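Protease Do-like 8, chloroplastic (Arabidopsis thaliana, PDB 4IC6) probably cuts peptide bonds as a chloroplast serine protease of the HtrA (Deg) family, associated with the thylakoid. Local coordinates at residues G67-N81 / A204-I218. The protein carries 1 engineered substitution. Sequence-based numbering, arbitrary orientation.
Engineered in segment 204-218: Ala204 (natural residue Ser).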
loop_
_atom_site.group_PDB
_atom_site.type_symbol
_atom_site.label_atom_id
_atom_site.label_comp_id
_atom_site.label_asym_id
_atom_site.label_seq_id
_atom_site.Cartn_x
_atom_site.Cartn_y
_atom_site.Cartn_z
ATOM N N GLY A 67 21.914 1.179 16.097
ATOM C CA GLY A 67 21.588 -0.166 16.523
ATOM C C GLY A 67 22.552 -0.654 17.574
ATOM O O GLY A 67 22.968 0.108 18.465
ATOM N N SER A 68 22.931 -1.923 17.456
ATOM C CA SER A 68 23.762 -2.551 18.461
ATOM C C SER A 68 25.121 -2.959 17.895
ATOM O O SER A 68 25.369 -2.885 16.689
ATOM C CB SER A 68 23.056 -3.784 19.030
ATOM O OG SER A 68 21.719 -3.483 19.413
ATOM N N GLY A 69 25.997 -3.397 18.790
ATOM C CA GLY A 69 27.293 -3.915 18.408
ATOM C C GLY A 69 27.772 -4.855 19.490
ATOM O O GLY A 69 27.086 -5.087 20.483
ATOM N N VAL A 70 28.974 -5.377 19.312
ATOM C CA VAL A 70 29.490 -6.374 20.222
ATOM C C VAL A 70 30.940 -6.006 20.602
ATOM O O VAL A 70 31.733 -5.667 19.733
ATOM C CB VAL A 70 29.430 -7.745 19.527
ATOM C CG1 VAL A 70 30.530 -8.646 20.018
ATOM C CG2 VAL A 70 28.054 -8.376 19.727
ATOM N N VAL A 71 31.263 -6.039 21.893
ATOM C CA VAL A 71 32.650 -5.844 22.332
ATOM C C VAL A 71 33.499 -7.025 21.861
ATOM O O VAL A 71 33.311 -8.165 22.316
ATOM C CB VAL A 71 32.748 -5.746 23.841
ATOM C CG1 VAL A 71 34.229 -5.597 24.261
ATOM C CG2 VAL A 71 31.915 -4.561 24.362
ATOM N N TRP A 72 34.408 -6.760 20.929
ATOM C CA TRP A 72 35.190 -7.823 20.292
ATOM C C TRP A 72 36.372 -8.260 21.159
ATOM O O TRP A 72 36.669 -9.448 21.264
ATOM C CB TRP A 72 35.691 -7.363 18.923
ATOM C CG TRP A 72 36.364 -8.436 18.116
ATOM C CD1 TRP A 72 37.678 -8.485 17.739
ATOM C CD2 TRP A 72 35.753 -9.619 17.594
ATOM N NE1 TRP A 72 37.916 -9.625 17.001
ATOM C CE2 TRP A 72 36.751 -10.338 16.903
ATOM C CE3 TRP A 72 34.457 -10.145 17.648
ATOM C CZ2 TRP A 72 36.490 -11.559 16.265
ATOM C CZ3 TRP A 72 34.200 -11.349 17.010
ATOM C CH2 TRP A 72 35.211 -12.041 16.329
ATOM N N ASP A 73 37.051 -7.296 21.775
ATOM C CA ASP A 73 38.166 -7.635 22.650
ATOM C C ASP A 73 38.445 -6.580 23.708
ATOM O O ASP A 73 37.774 -5.547 23.773
ATOM C CB ASP A 73 39.428 -7.946 21.837
ATOM C CG ASP A 73 39.939 -6.748 21.057
ATOM O OD1 ASP A 73 39.711 -5.595 21.488
ATOM O OD2 ASP A 73 40.577 -6.969 20.006
ATOM N N GLY A 74 39.445 -6.852 24.541
ATOM C CA GLY A 74 39.749 -5.981 25.657
ATOM C C GLY A 74 40.418 -4.683 25.252
ATOM O O GLY A 74 40.733 -3.866 26.105
ATOM N N GLN A 75 40.639 -4.488 23.957
ATOM C CA GLN A 75 41.327 -3.286 23.496
ATOM C C GLN A 75 40.349 -2.210 23.049
ATOM O O GLN A 75 40.759 -1.112 22.686
ATOM C CB GLN A 75 42.298 -3.621 22.361
ATOM C CG GLN A 75 43.434 -4.543 22.767
ATOM C CD GLN A 75 44.094 -5.202 21.575
ATOM O OE1 GLN A 75 43.688 -6.287 21.146
ATOM N NE2 GLN A 75 45.110 -4.545 21.021
ATOM N N GLY A 76 39.060 -2.526 23.077
ATOM C CA GLY A 76 38.045 -1.564 22.684
ATOM C C GLY A 76 37.545 -1.733 21.257
ATOM O O GLY A 76 36.793 -0.895 20.752
ATOM N N TYR A 77 37.955 -2.812 20.597
ATOM C CA TYR A 77 37.424 -3.093 19.266
ATOM C C TYR A 77 35.955 -3.492 19.352
ATOM O O TYR A 77 35.586 -4.362 20.134
ATOM C CB TYR A 77 38.262 -4.149 18.542
ATOM C CG TYR A 77 39.612 -3.614 18.115
ATOM C CD1 TYR A 77 39.714 -2.662 17.107
ATOM C CD2 TYR A 77 40.781 -4.038 18.734
ATOM C CE1 TYR A 77 40.951 -2.150 16.720
ATOM C CE2 TYR A 77 42.024 -3.538 18.353
ATOM C CZ TYR A 77 42.103 -2.596 17.343
ATOM O OH TYR A 77 43.331 -2.097 16.961
ATOM N N ILE A 78 35.128 -2.835 18.544
ATOM C CA ILE A 78 33.684 -3.030 18.551
ATOM C C ILE A 78 33.256 -3.550 17.193
ATOM O O ILE A 78 33.655 -2.991 16.179
ATOM C CB ILE A 78 32.939 -1.694 18.780
ATOM C CG1 ILE A 78 33.393 -1.037 20.082
ATOM C CG2 ILE A 78 31.424 -1.924 18.770
ATOM C CD1 ILE A 78 33.286 -1.944 21.290
ATOM N N VAL A 79 32.447 -4.609 17.167
ATOM C CA VAL A 79 31.964 -5.158 15.901
ATOM C C VAL A 79 30.470 -4.893 15.720
ATOM O O VAL A 79 29.685 -5.045 16.668
ATOM C CB VAL A 79 32.233 -6.672 15.803
ATOM C CG1 VAL A 79 31.564 -7.278 14.550
ATOM C CG2 VAL A 79 33.715 -6.936 15.788
ATOM N N THR A 80 30.083 -4.474 14.514
ATOM C CA THR A 80 28.676 -4.191 14.207
ATOM C C THR A 80 28.403 -4.410 12.720
ATOM O O THR A 80 29.311 -4.778 11.971
ATOM C CB THR A 80 28.314 -2.733 14.587
ATOM O OG1 THR A 80 26.890 -2.548 14.565
ATOM C CG2 THR A 80 28.975 -1.752 13.619
ATOM N N ASN A 81 27.167 -4.180 12.287
ATOM C CA ASN A 81 26.881 -4.153 10.855
ATOM C C ASN A 81 27.419 -2.876 10.207
ATOM O O ASN A 81 27.422 -1.794 10.813
ATOM C CB ASN A 81 25.379 -4.216 10.567
ATOM C CG ASN A 81 24.782 -5.578 10.837
ATOM O OD1 ASN A 81 23.781 -5.692 11.545
ATOM N ND2 ASN A 81 25.380 -6.619 10.268
ATOM N N ALA A 204 19.462 -5.399 15.597
ATOM C CA ALA A 204 20.365 -5.373 14.447
ATOM C C ALA A 204 21.761 -4.918 14.883
ATOM O O ALA A 204 21.890 -3.954 15.645
ATOM C CB ALA A 204 19.816 -4.460 13.346
ATOM N N GLY A 205 22.794 -5.622 14.408
ATOM C CA GLY A 205 24.180 -5.365 14.800
ATOM C C GLY A 205 24.607 -6.081 16.076
ATOM O O GLY A 205 25.809 -6.154 16.400
ATOM N N GLY A 206 23.620 -6.581 16.820
ATOM C CA GLY A 206 23.857 -7.296 18.057
ATOM C C GLY A 206 24.160 -8.765 17.806
ATOM O O GLY A 206 24.137 -9.229 16.663
ATOM N N PRO A 207 24.475 -9.504 18.874
ATOM C CA PRO A 207 24.903 -10.891 18.722
ATOM C C PRO A 207 23.722 -11.829 18.673
ATOM O O PRO A 207 22.726 -11.603 19.375
ATOM C CB PRO A 207 25.664 -11.149 20.022
ATOM C CG PRO A 207 24.896 -10.329 21.041
ATOM C CD PRO A 207 24.465 -9.077 20.289
ATOM N N LEU A 208 23.864 -12.876 17.871
ATOM C CA LEU A 208 23.047 -14.066 17.995
ATOM C C LEU A 208 23.847 -15.071 18.810
ATOM O O LEU A 208 24.962 -15.420 18.426
ATOM C CB LEU A 208 22.751 -14.642 16.613
ATOM C CG LEU A 208 21.769 -15.813 16.613
ATOM C CD1 LEU A 208 20.396 -15.284 17.061
ATOM C CD2 LEU A 208 21.675 -16.448 15.227
ATOM N N LEU A 209 23.291 -15.548 19.926
ATOM C CA LEU A 209 24.025 -16.484 20.778
ATOM C C LEU A 209 23.433 -17.901 20.739
ATOM O O LEU A 209 22.224 -18.072 20.530
ATOM C CB LEU A 209 24.063 -15.987 22.228
ATOM C CG LEU A 209 24.618 -14.585 22.482
ATOM C CD1 LEU A 209 24.537 -14.310 23.976
ATOM C CD2 LEU A 209 26.075 -14.472 21.990
ATOM N N ASP A 210 24.280 -18.911 20.932
ATOM C CA ASP A 210 23.763 -20.271 21.139
ATOM C C ASP A 210 23.378 -20.490 22.611
ATOM O O ASP A 210 23.471 -19.562 23.441
ATOM C CB ASP A 210 24.727 -21.365 20.602
ATOM C CG ASP A 210 26.066 -21.422 21.348
ATOM O OD1 ASP A 210 26.179 -20.871 22.457
ATOM O OD2 ASP A 210 27.006 -22.059 20.826
ATOM N N SER A 211 22.932 -21.704 22.935
ATOM C CA SER A 211 22.470 -22.009 24.285
ATOM C C SER A 211 23.601 -21.967 25.299
ATOM O O SER A 211 23.350 -21.976 26.506
ATOM C CB SER A 211 21.771 -23.373 24.348
ATOM O OG SER A 211 22.648 -24.408 23.932
ATOM N N LYS A 212 24.846 -21.955 24.827
ATOM C CA LYS A 212 25.976 -21.857 25.752
ATOM C C LYS A 212 26.435 -20.407 25.876
ATOM O O LYS A 212 27.375 -20.098 26.600
ATOM C CB LYS A 212 27.135 -22.745 25.299
ATOM C CG LYS A 212 27.161 -24.094 25.984
ATOM C CD LYS A 212 26.608 -25.185 25.101
ATOM C CE LYS A 212 27.635 -25.620 24.058
ATOM N NZ LYS A 212 26.957 -26.010 22.786
ATOM N N GLY A 213 25.767 -19.523 25.151
ATOM C CA GLY A 213 26.091 -18.116 25.197
ATOM C C GLY A 213 27.265 -17.730 24.322
ATOM O O GLY A 213 27.793 -16.637 24.460
ATOM N N ASN A 214 27.694 -18.627 23.438
ATOM C CA ASN A 214 28.714 -18.272 22.463
ATOM C C ASN A 214 28.127 -17.506 21.305
ATOM O O ASN A 214 27.023 -17.810 20.823
ATOM C CB ASN A 214 29.409 -19.515 21.912
ATOM C CG ASN A 214 30.160 -20.276 22.974
ATOM O OD1 ASN A 214 30.702 -19.688 23.909
ATOM N ND2 ASN A 214 30.179 -21.596 22.847
ATOM N N LEU A 215 28.871 -16.525 20.822
ATOM C CA LEU A 215 28.443 -15.827 19.619
ATOM C C LEU A 215 28.482 -16.763 18.413
ATOM O O LEU A 215 29.534 -17.319 18.079
ATOM C CB LEU A 215 29.325 -14.613 19.352
ATOM C CG LEU A 215 28.747 -13.756 18.233
ATOM C CD1 LEU A 215 28.725 -12.321 18.679
ATOM C CD2 LEU A 215 29.544 -13.917 16.968
ATOM N N ILE A 216 27.332 -16.940 17.766
ATOM C CA ILE A 216 27.272 -17.733 16.550
ATOM C C ILE A 216 26.963 -16.869 15.324
ATOM O O ILE A 216 27.068 -17.329 14.195
ATOM C CB ILE A 216 26.265 -18.901 16.664
ATOM C CG1 ILE A 216 24.917 -18.375 17.178
ATOM C CG2 ILE A 216 26.847 -19.973 17.588
ATOM C CD1 ILE A 216 23.756 -19.298 16.928
ATOM N N GLY A 217 26.601 -15.605 15.545
ATOM C CA GLY A 217 26.384 -14.710 14.424
ATOM C C GLY A 217 26.126 -13.284 14.855
ATOM O O GLY A 217 26.022 -13.006 16.046
ATOM N N ILE A 218 26.043 -12.380 13.884
ATOM C CA ILE A 218 25.609 -11.002 14.120
ATOM C C ILE A 218 24.233 -10.767 13.480
ATOM O O ILE A 218 24.099 -10.844 12.250
ATOM C CB ILE A 218 26.575 -9.989 13.503
ATOM C CG1 ILE A 218 27.959 -10.085 14.171
ATOM C CG2 ILE A 218 26.016 -8.559 13.630
ATOM C CD1 ILE A 218 28.014 -9.537 15.588
HETATM O O HOH W 1 20.029 -2.828 17.309
#
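Val70 sets one methyl, CG2, against the pyrrolidine ring of Pro207, the two side chains crossing at a slant with CG2 3.7 Å from Pro207 CB. With CG1 turned 150° from the backbone N, Val70 CG2 falls anti to the carbonyl carbon, which also brings it to 4.1 Å from Leu215 CD1 and 4.3 Å from Ile218 CD1; Val79 CG1 meets the same Ile218 methyl. These apolar groups fill the seam between the two six-stranded barrels of the chymotrypsin-like fold, one hairpin coming from each. At the catalytic end of the seam sits Ala204, engineered in place of the predicted nucleophilic serine. Ala204 O takes the N-H of Ser68 (N to O 2.9 Å, 158° at the hydrogen) and a second bond from a water that in turn accepts from Ser68 OG; the hydroxyl is also hydrogen-bonded to the backbone N of Asn161. Gly205 lies so close to the hairpin that a CB would collide with Ser68 O. Asn81 runs past Ile218 in the opposite direction, ND2 3.9 Å from CG2, while OD1 stands 3.0 Å from Gly205 N. ND2 is hydrogen-bonded to the backbone O of Asp126, a predicted relay residue, and to Thr220 OG1; an alanine here would probably leave that carbonyl without this donor and open a gap beside Ile218.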